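Local atomic coordinates of glutathione S-transferase (Sphingobium chungbukense, PDB entry 6M1T), a protein that binds glutathione and, like other members of its beta-class family, probably transfers it to electrophilic compounds in detoxification. Residues N131-L136 with P176-Y181; D137-L140 with H145-G148; S99-E104 with F159-W164; T64-I69 with D155-V160. All coordinates share one frame; numbering follows the deposited sequence. Where two conformers were deposited one is given.

Interaction 1. Residues N131-L136 with P176-Y181. With CYS (cysteine), chain D.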
loop_
_atom_site.group_PDB
_atom_site.type_symbol
_atom_site.label_atom_id
_atom_site.label_comp_id
_atom_site.label_asym_id
_atom_site.label_seq_id
_atom_site.Cartn_x
_atom_site.Cartn_y
_atom_site.Cartn_z
ATOM N N ASN A 131 8.664 9.078 14.488
ATOM C CA ASN A 131 7.221 9.075 14.860
ATOM C C ASN A 131 6.582 7.695 14.645
ATOM O O ASN A 131 5.805 7.183 15.526
ATOM C CB ASN A 131 6.432 10.105 14.048
ATOM C CG ASN A 131 6.499 11.511 14.608
ATOM O OD1 ASN A 131 5.881 12.421 14.054
ATOM N ND2 ASN A 131 7.251 11.710 15.682
ATOM N N HIS A 132 6.795 7.117 13.463
ATOM C CA HIS A 132 6.301 5.772 13.110
ATOM C C HIS A 132 6.852 4.754 14.118
ATOM O O HIS A 132 6.103 3.844 14.498
ATOM C CB HIS A 132 6.707 5.437 11.661
ATOM C CG HIS A 132 5.769 6.013 10.653
ATOM N ND1 HIS A 132 4.414 5.767 10.700
ATOM C CD2 HIS A 132 5.973 6.749 9.532
ATOM C CE1 HIS A 132 3.809 6.342 9.670
ATOM N NE2 HIS A 132 4.726 6.953 8.947
ATOM N N LEU A 133 8.126 4.867 14.443
ATOM C CA LEU A 133 8.844 3.903 15.306
ATOM C C LEU A 133 8.212 3.982 16.730
ATOM O O LEU A 133 7.934 2.931 17.299
ATOM C CB LEU A 133 10.342 4.235 15.292
ATOM C CG LEU A 133 11.163 3.858 14.043
ATOM C CD1 LEU A 133 12.564 4.435 14.065
ATOM C CD2 LEU A 133 11.229 2.361 13.828
ATOM N N GLY A 134 7.974 5.185 17.259
ATOM C CA GLY A 134 7.292 5.427 18.559
ATOM C C GLY A 134 5.943 4.725 18.626
ATOM O O GLY A 134 5.685 4.003 19.622
ATOM N N ALA A 135 5.095 4.861 17.598
ATOM C CA ALA A 135 3.750 4.244 17.582
ATOM C C ALA A 135 3.867 2.726 17.437
ATOM O O ALA A 135 3.053 1.992 18.041
ATOM C CB ALA A 135 2.898 4.814 16.481
ATOM N N LEU A 136 4.771 2.263 16.576
ATOM C CA LEU A 136 5.010 0.809 16.414
ATOM C C LEU A 136 5.525 0.251 17.751
ATOM O O LEU A 136 5.044 -0.849 18.116
ATOM C CB LEU A 136 5.995 0.585 15.270
ATOM C CG LEU A 136 5.373 0.809 13.886
ATOM C CD1 LEU A 136 6.464 0.998 12.843
ATOM C CD2 LEU A 136 4.405 -0.308 13.526
ATOM N N PRO A 176 12.549 -0.139 22.681
ATOM C CA PRO A 176 13.041 -1.429 23.156
ATOM C C PRO A 176 12.044 -2.557 22.873
ATOM O O PRO A 176 12.471 -3.660 22.822
ATOM C CB PRO A 176 13.217 -1.177 24.676
ATOM C CG PRO A 176 12.132 -0.192 25.001
ATOM C CD PRO A 176 12.092 0.727 23.783
ATOM N N ASN A 177 10.758 -2.268 22.688
ATOM C CA ASN A 177 9.757 -3.287 22.286
ATOM C C ASN A 177 10.059 -3.701 20.829
ATOM O O ASN A 177 9.963 -4.896 20.539
ATOM C CB ASN A 177 8.312 -2.815 22.480
ATOM C CG ASN A 177 8.104 -2.236 23.868
ATOM O OD1 ASN A 177 8.760 -2.683 24.815
ATOM N ND2 ASN A 177 7.232 -1.240 23.986
ATOM N N LEU A 178 10.485 -2.763 19.983
ATOM C CA LEU A 178 10.901 -3.078 18.582
ATOM C C LEU A 178 12.166 -3.933 18.626
ATOM O O LEU A 178 12.113 -4.996 18.027
ATOM C CB LEU A 178 11.096 -1.787 17.785
ATOM C CG LEU A 178 9.830 -0.949 17.611
ATOM C CD1 LEU A 178 10.084 0.187 16.655
ATOM C CD2 LEU A 178 8.652 -1.770 17.118
ATOM N N GLY A 179 13.184 -3.530 19.419
ATOM C CA GLY A 179 14.405 -4.306 19.721
ATOM C C GLY A 179 14.110 -5.764 20.031
ATOM O O GLY A 179 14.670 -6.656 19.360
ATOM N N ALA A 180 13.271 -6.037 21.023
ATOM C CA ALA A 180 12.945 -7.420 21.452
ATOM C C ALA A 180 12.242 -8.177 20.317
ATOM O O ALA A 180 12.470 -9.389 20.135
ATOM C CB ALA A 180 12.073 -7.364 22.682
ATOM N N TYR A 181 11.313 -7.492 19.649
ATOM C CA TYR A 181 10.519 -8.022 18.516
ATOM C C TYR A 181 11.508 -8.511 17.456
ATOM O O TYR A 181 11.329 -9.644 16.996
ATOM C CB TYR A 181 9.547 -6.935 18.037
ATOM C CG TYR A 181 8.741 -7.214 16.802
ATOM C CD1 TYR A 181 7.601 -7.983 16.875
ATOM C CD2 TYR A 181 9.102 -6.664 15.575
ATOM C CE1 TYR A 181 6.824 -8.221 15.762
ATOM C CE2 TYR A 181 8.317 -6.861 14.455
ATOM C CZ TYR A 181 7.192 -7.651 14.546
ATOM O OH TYR A 181 6.388 -7.867 13.479
HETATM N N CYS D . 18.563 -3.828 15.138
HETATM C CA CYS D . 17.255 -3.911 15.859
HETATM C C CYS D . 17.225 -5.167 16.745
HETATM O O CYS D . 17.685 -6.232 16.260
HETATM C CB CYS D . 16.103 -3.886 14.858
HETATM S SG CYS D . 14.440 -3.895 15.592
#
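Beside the bound-cysteine pocket, Leu178, one of its residues, illustrates how a ligand-bearing helix is seated on its neighbour: it uses the two branches of its side chain against Leu133 and Leu136. One methyl, CD1, lies 3.7 Å from CD2 of Leu133, and the two leucine side chains cross at about a right angle. The same CD1 also approaches the backbone, 3.5 Å from Leu133 O. The other branch turns to the next residue facing this way on the helix, with Leu178 CD2 4.0 Å from Leu136 CB and 3.8 Å from the carbonyl carbon C of Leu136. What carries CG out to meet both leucines is a first torsion that sets it opposite the carbonyl carbon of Leu178 (chi1 -63°). All three leucines are buried; side chain to side chain the contact is apolar, although the methyls also lie against backbone carbonyl groups. The main chain of the same residue borders the ligand, for Leu178 O is 3.5 Å from SG of the cysteine, while Gly179 O lies 3.9 Å from its carboxyl carbon C. Replacing Leu178 by alanine would probably open a gap beside Leu133 and Leu136 and leave the Leu133 methyl without its partner. Polar anchoring comes from Asp137, the residue after Leu136, whose OD1 accepts a hydrogen bond from Leu178 N and whose backbone O accepts one from Asn177 ND2. Helix 153-162 closes the packing through Leu162, which touches both Leu133 and Leu178, and helix 89-108 adds Phe105 against Leu133 and Leu136.

Interaction 2. Residues D137-L140 with H145-G148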
loop_
_atom_site.group_PDB
_atom_site.type_symbol
_atom_site.label_atom_id
_atom_site.label_comp_id
_atom_site.label_asym_id
_atom_site.label_seq_id
_atom_site.Cartn_x
_atom_site.Cartn_y
_atom_site.Cartn_z
ATOM N N ASP A 137 6.451 0.954 18.412
ATOM C CA ASP A 137 6.992 0.549 19.734
ATOM C C ASP A 137 5.852 0.298 20.753
ATOM O O ASP A 137 5.865 -0.781 21.365
ATOM C CB ASP A 137 8.039 1.530 20.262
ATOM C CG ASP A 137 8.816 0.916 21.410
ATOM O OD1 ASP A 137 9.569 -0.046 21.150
ATOM O OD2 ASP A 137 8.638 1.367 22.542
ATOM N N LYS A 138 4.890 1.212 20.917
ATOM C CA LYS A 138 3.767 1.068 21.886
ATOM C C LYS A 138 2.779 0.005 21.391
ATOM O O LYS A 138 2.170 -0.719 22.231
ATOM C CB LYS A 138 3.028 2.398 22.103
ATOM C CG LYS A 138 2.156 2.423 23.355
ATOM N N GLU A 139 2.558 -0.087 20.074
ATOM C CA GLU A 139 1.624 -1.113 19.543
ATOM C C GLU A 139 2.117 -2.503 19.953
ATOM O O GLU A 139 1.258 -3.359 20.251
ATOM C CB GLU A 139 1.486 -1.032 18.022
ATOM C CG GLU A 139 0.228 -1.709 17.505
ATOM C CD GLU A 139 0.126 -1.667 15.990
ATOM O OE1 GLU A 139 0.633 -0.681 15.404
ATOM O OE2 GLU A 139 -0.434 -2.617 15.409
ATOM N N LEU A 140 3.436 -2.733 19.878
ATOM C CA LEU A 140 4.076 -4.070 20.052
ATOM C C LEU A 140 4.515 -4.258 21.515
ATOM O O LEU A 140 5.057 -5.331 21.824
ATOM C CB LEU A 140 5.244 -4.238 19.064
ATOM C CG LEU A 140 4.795 -4.541 17.630
ATOM C CD1 LEU A 140 5.923 -4.365 16.629
ATOM C CD2 LEU A 140 4.209 -5.947 17.534
ATOM N N HIS A 145 2.862 -10.271 18.135
ATOM C CA HIS A 145 2.765 -10.242 16.653
ATOM C C HIS A 145 2.078 -8.951 16.184
ATOM O O HIS A 145 1.122 -8.472 16.845
ATOM C CB HIS A 145 2.005 -11.481 16.170
ATOM C CG HIS A 145 2.441 -12.748 16.825
ATOM N ND1 HIS A 145 3.586 -13.424 16.446
ATOM C CD2 HIS A 145 1.885 -13.473 17.821
ATOM C CE1 HIS A 145 3.714 -14.512 17.178
ATOM N NE2 HIS A 145 2.685 -14.563 18.028
ATOM N N TYR A 146 2.505 -8.438 15.030
ATOM C CA TYR A 146 2.034 -7.152 14.468
ATOM C C TYR A 146 0.581 -7.285 13.975
ATOM O O TYR A 146 -0.152 -6.307 14.110
ATOM C CB TYR A 146 3.029 -6.697 13.392
ATOM C CG TYR A 146 2.757 -5.329 12.831
ATOM C CD1 TYR A 146 2.572 -4.229 13.664
ATOM C CD2 TYR A 146 2.734 -5.131 11.466
ATOM C CE1 TYR A 146 2.268 -2.978 13.148
ATOM C CE2 TYR A 146 2.484 -3.880 10.935
ATOM C CZ TYR A 146 2.246 -2.802 11.769
ATOM O OH TYR A 146 2.012 -1.581 11.208
ATOM N N ALA A 147 0.176 -8.433 13.416
ATOM C CA ALA A 147 -1.192 -8.704 12.888
ATOM C C ALA A 147 -1.756 -10.032 13.435
ATOM O O ALA A 147 -1.149 -11.125 13.197
ATOM C CB ALA A 147 -1.176 -8.711 11.371
ATOM N N GLY A 148 -2.897 -9.959 14.131
ATOM C CA GLY A 148 -3.631 -11.139 14.621
ATOM C C GLY A 148 -2.823 -11.946 15.627
ATOM O O GLY A 148 -2.012 -11.358 16.388
#
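Leu140 and Glu139, adjacent where helix 119-139 runs out, meet Tyr146 in contrasting ways, one buried and the other at the surface. On the buried side, CD2 of Leu140 rests against the chain itself, 3.9 Å from Tyr146 N and equally far from the carbonyl carbon C of His145. Side chain meets side chain more distantly, with Leu140 CD2 4.4 Å from Tyr146 CB. The exposed side belongs to Glu139. Its carboxylate meets the tyrosine ring obliquely, OE2 lying 3.5 Å from CE1 of Tyr146, and the carboxylate and ring planes are 41° apart. This is contact without a hydrogen bond, and the acid stays at the solvent boundary. An extended chain, with CG of Glu139 set opposite its own backbone N (chi1 -160°), delivers the carboxylate to that position. Tyr146 therefore has one neighbour that is apolar and enclosed and another that is charged and exposed. The contact closes a short loop between helices 119-139 and 153-162. Asp155 of the latter accepts a hydrogen bond from Tyr146 N, Leu158 packs on both Leu140 and Tyr146, Tyr181 of helix 176-186 joins them, and Arg97, Phe100 and Leu101 of helix 89-108 meet the tyrosine.

Interaction 3. Residues S99-E104 with F159-W164. With GSH (glutathione), chain G.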
loop_
_atom_site.group_PDB
_atom_site.type_symbol
_atom_site.label_atom_id
_atom_site.label_comp_id
_atom_site.label_asym_id
_atom_site.label_seq_id
_atom_site.Cartn_x
_atom_site.Cartn_y
_atom_site.Cartn_z
ATOM N N SER A 99 -0.588 -2.658 3.778
ATOM C CA SER A 99 -0.808 -1.363 3.060
ATOM C C SER A 99 -0.156 -0.243 3.875
ATOM O O SER A 99 0.517 0.623 3.281
ATOM C CB SER A 99 -2.296 -1.071 2.680
ATOM O OG SER A 99 -2.141 0.335 2.438
ATOM N N PHE A 100 -0.253 -0.269 5.210
ATOM C CA PHE A 100 0.389 0.755 6.047
ATOM C C PHE A 100 1.922 0.683 5.895
ATOM O O PHE A 100 2.609 1.739 5.777
ATOM C CB PHE A 100 0.016 0.589 7.521
ATOM C CG PHE A 100 0.826 1.472 8.398
ATOM C CD1 PHE A 100 0.462 2.787 8.627
ATOM C CD2 PHE A 100 1.942 0.964 9.040
ATOM C CE1 PHE A 100 1.215 3.601 9.467
ATOM C CE2 PHE A 100 2.706 1.780 9.859
ATOM C CZ PHE A 100 2.336 3.090 10.092
ATOM N N LEU A 101 2.484 -0.528 5.918
ATOM C CA LEU A 101 3.953 -0.679 5.821
ATOM C C LEU A 101 4.459 -0.168 4.446
ATOM O O LEU A 101 5.444 0.541 4.440
ATOM C CB LEU A 101 4.295 -2.149 6.043
ATOM C CG LEU A 101 4.069 -2.628 7.483
ATOM C CD1 LEU A 101 4.330 -4.125 7.588
ATOM C CD2 LEU A 101 4.944 -1.869 8.421
ATOM N N GLY A 102 3.792 -0.536 3.366
ATOM C CA GLY A 102 4.184 -0.175 1.981
ATOM C C GLY A 102 3.932 1.291 1.645
ATOM O O GLY A 102 4.783 1.907 0.985
ATOM N N SER A 103 2.825 1.842 2.121
ATOM C CA SER A 103 2.308 3.172 1.724
ATOM C C SER A 103 2.769 4.241 2.721
ATOM O O SER A 103 2.957 5.374 2.310
ATOM C CB SER A 103 0.777 3.065 1.530
ATOM O OG SER A 103 0.860 2.327 0.297
ATOM N N GLU A 104 2.983 3.932 3.999
ATOM C CA GLU A 104 3.333 4.997 4.988
ATOM C C GLU A 104 4.775 4.810 5.498
ATOM O O GLU A 104 5.559 5.727 5.352
ATOM C CB GLU A 104 2.360 4.967 6.165
ATOM C CG GLU A 104 0.902 5.131 5.740
ATOM C CD GLU A 104 0.568 6.498 5.150
ATOM O OE1 GLU A 104 -0.538 6.654 4.617
ATOM O OE2 GLU A 104 1.409 7.386 5.190
ATOM N N PHE A 159 9.734 -6.374 10.139
ATOM C CA PHE A 159 11.110 -6.756 10.567
ATOM C C PHE A 159 12.141 -6.227 9.573
ATOM O O PHE A 159 13.110 -5.614 9.960
ATOM C CB PHE A 159 11.232 -8.271 10.635
ATOM C CG PHE A 159 12.621 -8.758 10.891
ATOM C CD1 PHE A 159 13.116 -8.752 12.184
ATOM C CD2 PHE A 159 13.380 -9.330 9.874
ATOM C CE1 PHE A 159 14.370 -9.269 12.470
ATOM C CE2 PHE A 159 14.637 -9.846 10.162
ATOM C CZ PHE A 159 15.139 -9.785 11.450
ATOM N N VAL A 160 11.885 -6.405 8.268
ATOM C CA VAL A 160 12.847 -5.959 7.225
ATOM C C VAL A 160 13.065 -4.445 7.318
ATOM O O VAL A 160 14.218 -4.007 7.364
ATOM C CB VAL A 160 12.451 -6.423 5.815
ATOM C CG1 VAL A 160 13.294 -5.724 4.758
ATOM C CG2 VAL A 160 12.554 -7.921 5.711
ATOM N N MET A 161 12.013 -3.648 7.363
ATOM C CA MET A 161 12.104 -2.177 7.453
ATOM C C MET A 161 12.702 -1.719 8.800
ATOM O O MET A 161 13.328 -0.689 8.802
ATOM C CB MET A 161 10.710 -1.574 7.223
ATOM C CG MET A 161 10.159 -1.945 5.844
ATOM S SD MET A 161 8.649 -0.955 5.496
ATOM C CE MET A 161 7.583 -2.193 4.789
ATOM N N LEU A 162 12.563 -2.482 9.893
ATOM C CA LEU A 162 13.195 -2.129 11.209
ATOM C C LEU A 162 14.705 -2.325 11.137
ATOM O O LEU A 162 15.421 -1.698 11.918
ATOM C CB LEU A 162 12.547 -2.960 12.324
ATOM C CG LEU A 162 11.096 -2.616 12.624
ATOM C CD1 LEU A 162 10.590 -3.475 13.776
ATOM C CD2 LEU A 162 10.904 -1.168 12.942
ATOM N N GLY A 163 15.197 -3.043 10.124
ATOM C CA GLY A 163 16.633 -3.043 9.792
ATOM C C GLY A 163 17.157 -1.775 9.138
ATOM O O GLY A 163 18.397 -1.692 9.011
ATOM N N TRP A 164 16.306 -0.822 8.711
ATOM C CA TRP A 164 16.747 0.374 7.941
ATOM C C TRP A 164 17.194 1.565 8.796
ATOM O O TRP A 164 18.164 2.213 8.434
ATOM C CB TRP A 164 15.656 0.820 6.969
ATOM C CG TRP A 164 15.424 -0.180 5.889
ATOM C CD1 TRP A 164 16.164 -1.269 5.547
ATOM C CD2 TRP A 164 14.318 -0.138 4.977
ATOM N NE1 TRP A 164 15.600 -1.904 4.464
ATOM C CE2 TRP A 164 14.443 -1.246 4.120
ATOM C CE3 TRP A 164 13.236 0.721 4.863
ATOM C CZ2 TRP A 164 13.513 -1.507 3.114
ATOM C CZ3 TRP A 164 12.292 0.447 3.900
ATOM C CH2 TRP A 164 12.441 -0.641 3.031
HETATM N N1 GSH G . -2.276 4.921 3.145
HETATM C CA1 GSH G . -3.570 5.525 3.552
HETATM C C1 GSH G . -4.741 4.809 2.824
HETATM O O11 GSH G . -5.855 4.743 3.428
HETATM O O12 GSH G . -4.507 4.298 1.711
HETATM C CB1 GSH G . -3.450 7.033 3.288
HETATM C CG1 GSH G . -4.721 7.815 3.564
HETATM C CD1 GSH G . -4.449 9.300 3.428
HETATM O OE1 GSH G . -3.314 9.736 3.227
HETATM N N2 GSH G . -5.515 10.078 3.569
HETATM C CA2 GSH G . -5.493 11.527 3.529
HETATM C C2 GSH G . -5.581 12.143 4.915
HETATM O O2 GSH G . -6.394 11.750 5.754
HETATM C CB2 GSH G . -6.598 12.027 2.606
HETATM S SG2 GSH G . -6.295 11.606 0.877
HETATM N N3 GSH G . -4.738 13.123 5.174
HETATM C CA3 GSH G . -4.761 13.847 6.417
HETATM C C3 GSH G . -3.449 13.693 7.179
HETATM O O31 GSH G . -3.351 14.304 8.256
HETATM O O32 GSH G . -2.560 12.979 6.649
#
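Met161 reaches Leu101 with the end of its side chain: CE sits 3.5 Å from Leu101 CB and equally close to Leu101 O, and SD is 3.7 Å from that same oxygen. The thioether thus lies along the backbone of helix 89-108, its methyl brought over by a bend at the last torsion (chi3 -137°). Behind it, the Trp164 ring packs against the methionine's own backbone, with Met161 CA 3.9 Å above the centre of one face. That indole is fixed in turn by a hydrogen bond from its NE1 to Gly8 O and by edge-to-face contacts with His106 and Phe109. Within 99-104, a wider pi-type turn at 101-104 leads to Glu104, which serves the neighbouring subunit. Its OE1 accepts a hydrogen bond of 2.9 Å from N1 of a glutathione held mainly by that subunit, while its OE2 forms a salt bridge with Lys107 of the second subunit. An alanine at Glu104 would probably leave that lysine without this charge mate and the glutathione amino group with one acceptor fewer. Completing each glutathione site with an acidic side chain from the partner chain is a familiar feature of dimeric cytosolic glutathione S-transferases.

Interaction 4. Residues T64-I69 with D155-V160. With GSH (glutathione), chain C.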
loop_
_atom_site.group_PDB
_atom_site.type_symbol
_atom_site.label_atom_id
_atom_site.label_comp_id
_atom_site.label_asym_id
_atom_site.label_seq_id
_atom_site.Cartn_x
_atom_site.Cartn_y
_atom_site.Cartn_z
ATOM N N THR A 64 4.083 -7.999 -8.890
ATOM C CA THR A 64 4.841 -6.908 -8.232
ATOM C C THR A 64 4.067 -6.422 -7.008
ATOM O O THR A 64 2.875 -6.772 -6.880
ATOM C CB THR A 64 5.136 -5.737 -9.174
ATOM O OG1 THR A 64 3.883 -5.244 -9.626
ATOM C CG2 THR A 64 5.974 -6.106 -10.374
ATOM N N GLU A 65 4.735 -5.623 -6.175
ATOM C CA GLU A 65 4.192 -5.031 -4.927
ATOM C C GLU A 65 4.255 -6.071 -3.810
ATOM O O GLU A 65 3.555 -7.115 -3.882
ATOM C CB GLU A 65 2.759 -4.501 -5.102
ATOM C CG GLU A 65 2.599 -3.470 -6.212
ATOM C CD GLU A 65 3.261 -2.138 -5.953
ATOM O OE1 GLU A 65 3.659 -1.496 -6.954
ATOM O OE2 GLU A 65 3.354 -1.718 -4.749
ATOM N N ASN A 66 4.994 -5.730 -2.766
ATOM C CA ASN A 66 5.193 -6.573 -1.558
ATOM C C ASN A 66 3.866 -7.102 -1.037
ATOM O O ASN A 66 3.744 -8.304 -0.788
ATOM C CB ASN A 66 6.021 -5.835 -0.511
ATOM C CG ASN A 66 7.407 -6.432 -0.427
ATOM O OD1 ASN A 66 7.555 -7.638 -0.606
ATOM N ND2 ASN A 66 8.401 -5.616 -0.213
ATOM N N PRO A 67 2.852 -6.245 -0.817
ATOM C CA PRO A 67 1.587 -6.734 -0.264
ATOM C C PRO A 67 0.957 -7.894 -1.053
ATOM O O PRO A 67 0.484 -8.901 -0.429
ATOM C CB PRO A 67 0.728 -5.459 -0.270
ATOM C CG PRO A 67 1.709 -4.346 -0.076
ATOM C CD PRO A 67 2.900 -4.767 -0.926
ATOM N N ALA A 68 0.964 -7.824 -2.392
ATOM C CA ALA A 68 0.436 -8.898 -3.259
ATOM C C ALA A 68 1.359 -10.124 -3.227
ATOM O O ALA A 68 0.867 -11.246 -3.133
ATOM C CB ALA A 68 0.256 -8.372 -4.657
ATOM N N ILE A 69 2.672 -9.915 -3.317
ATOM C CA ILE A 69 3.679 -11.004 -3.368
ATOM C C ILE A 69 3.612 -11.782 -2.072
ATOM O O ILE A 69 3.577 -12.993 -2.140
ATOM C CB ILE A 69 5.087 -10.442 -3.660
ATOM C CG1 ILE A 69 5.116 -9.915 -5.095
ATOM C CG2 ILE A 69 6.156 -11.501 -3.416
ATOM C CD1 ILE A 69 6.326 -9.099 -5.470
ATOM N N ASP A 155 4.667 -9.367 10.028
ATOM C CA ASP A 155 5.861 -9.323 10.922
ATOM C C ASP A 155 7.124 -9.371 10.030
ATOM O O ASP A 155 8.108 -8.701 10.306
ATOM C CB ASP A 155 5.895 -10.509 11.901
ATOM C CG ASP A 155 4.706 -10.565 12.860
ATOM O OD1 ASP A 155 4.561 -9.641 13.644
ATOM O OD2 ASP A 155 3.918 -11.493 12.763
ATOM N N ILE A 156 7.131 -10.231 9.026
ATOM C CA ILE A 156 8.326 -10.351 8.146
ATOM C C ILE A 156 8.608 -8.977 7.514
ATOM O O ILE A 156 9.724 -8.514 7.506
ATOM C CB ILE A 156 8.135 -11.436 7.087
ATOM C CG1 ILE A 156 8.025 -12.848 7.698
ATOM C CG2 ILE A 156 9.321 -11.311 6.119
ATOM C CD1 ILE A 156 7.652 -13.921 6.668
ATOM N N TYR A 157 7.587 -8.346 6.980
ATOM C CA TYR A 157 7.717 -7.051 6.260
ATOM C C TYR A 157 8.186 -5.944 7.215
ATOM O O TYR A 157 9.164 -5.240 6.912
ATOM C CB TYR A 157 6.362 -6.762 5.660
ATOM C CG TYR A 157 6.305 -5.728 4.570
ATOM C CD1 TYR A 157 7.399 -5.378 3.792
ATOM C CD2 TYR A 157 5.067 -5.202 4.250
ATOM C CE1 TYR A 157 7.269 -4.442 2.766
ATOM C CE2 TYR A 157 4.913 -4.302 3.214
ATOM C CZ TYR A 157 6.009 -3.931 2.463
ATOM O OH TYR A 157 5.819 -2.992 1.476
ATOM N N LEU A 158 7.577 -5.862 8.414
ATOM C CA LEU A 158 7.963 -4.852 9.425
ATOM C C LEU A 158 9.407 -5.109 9.823
ATOM O O LEU A 158 10.182 -4.141 9.847
ATOM C CB LEU A 158 7.043 -4.895 10.647
ATOM C CG LEU A 158 7.412 -3.959 11.797
ATOM C CD1 LEU A 158 7.521 -2.499 11.324
ATOM C CD2 LEU A 158 6.396 -4.110 12.933
ATOM N N PHE A 159 9.734 -6.374 10.139
ATOM C CA PHE A 159 11.110 -6.756 10.567
ATOM C C PHE A 159 12.141 -6.227 9.573
ATOM O O PHE A 159 13.110 -5.614 9.960
ATOM C CB PHE A 159 11.232 -8.271 10.635
ATOM C CG PHE A 159 12.621 -8.758 10.891
ATOM C CD1 PHE A 159 13.116 -8.752 12.184
ATOM C CD2 PHE A 159 13.380 -9.330 9.874
ATOM C CE1 PHE A 159 14.370 -9.269 12.470
ATOM C CE2 PHE A 159 14.637 -9.846 10.162
ATOM C CZ PHE A 159 15.139 -9.785 11.450
ATOM N N VAL A 160 11.885 -6.405 8.268
ATOM C CA VAL A 160 12.847 -5.959 7.225
ATOM C C VAL A 160 13.065 -4.445 7.318
ATOM O O VAL A 160 14.218 -4.007 7.364
ATOM C CB VAL A 160 12.451 -6.423 5.815
ATOM C CG1 VAL A 160 13.294 -5.724 4.758
ATOM C CG2 VAL A 160 12.554 -7.921 5.711
HETATM N N1 GSH C . 5.545 -0.267 -3.690
HETATM C CA1 GSH C . 6.617 -1.230 -3.997
HETATM C C1 GSH C . 6.399 -2.527 -3.206
HETATM O O11 GSH C . 5.742 -2.424 -2.162
HETATM O O12 GSH C . 6.914 -3.594 -3.686
HETATM C CB1 GSH C . 7.952 -0.573 -3.634
HETATM C CG1 GSH C . 9.165 -1.276 -4.181
HETATM C CD1 GSH C . 10.408 -0.421 -3.942
HETATM O OE1 GSH C . 10.357 0.800 -3.747
HETATM N N2 GSH C . 11.564 -1.068 -4.015
HETATM C CA2 GSH C . 12.877 -0.467 -3.902
HETATM C C2 GSH C . 13.549 -0.319 -5.257
HETATM O O2 GSH C . 13.570 -1.270 -6.038
HETATM C CB2 GSH C . 13.776 -1.254 -2.950
HETATM S SG2 GSH C . 13.306 -1.094 -1.199
HETATM N N3 GSH C . 14.013 0.882 -5.550
HETATM C CA3 GSH C . 14.707 1.168 -6.782
HETATM C C3 GSH C . 14.095 2.343 -7.548
HETATM O O31 GSH C . 12.987 2.771 -7.167
HETATM O O32 GSH C . 14.735 2.780 -8.528
#
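Asn66 against Tyr157 is a buried contact between domains, joining the start of helix 66-75 in the thioredoxin-like domain to helix 153-162 of the helical domain beside bound glutathione. The asparagine lies aslant the tyrosine, its amide plane 61° from the ring. Its ND2 approaches CE1 of Tyr157 at 3.4 Å, and Asn66 CB lies 3.5 Å from Tyr157 OH. The amide's polar partner is elsewhere: ND2 donates a hydrogen bond to Cys10 O, which may account for a first torsion well away from a staggered value (chi1 -108°). Pro67 touches the tyrosine more lightly, CD being 4.2 Å from Tyr157 OH. Leu98 and Leu101 of helix 89-108 also pack on the ring. Glutathione is gripped at the helix start. Asn66 N gives its carboxylate oxygen O12 a hydrogen bond of 3.0 Å and O11 a weak one, while glutathione N1 donates to Glu65 OE2 at 2.8 Å. Glu65 occupies the N-cap position with positive phi, and it also packs on Phe100 of the second subunit. The helix N-terminus would be expected to favour the carboxylate electrostatically. Here is the gamma-glutamyl site of the glutathione S-transferase fold; in this protein an acidic residue precedes the helix, and Asn66 to Ile69 probably begin a variant of the SNAIL/TRAIL motif.

In the fold
Taken together, the four contacts show chemistry following position. Interactions 3 and 4 lie near the centre of the chain, share helix 153-162 and both touch the second subunit; interaction 3 is apolar packing and interaction 4 an amide against an aromatic ring, both beside polar groups that hold glutathione. Interactions 1 and 2 sit some 16 Å from the centre and share helix 119-139. The first is buried and joins apolar side chains, whereas the second is partly buried, with a charged edge at solvent. Only interaction 4 joins the two domains. Helix 153-162 connects the set: Asp155 of interaction 4 is hydrogen-bonded to Tyr181 of interaction 1, and Leu158 packs on residues of interactions 1, 2 and 3.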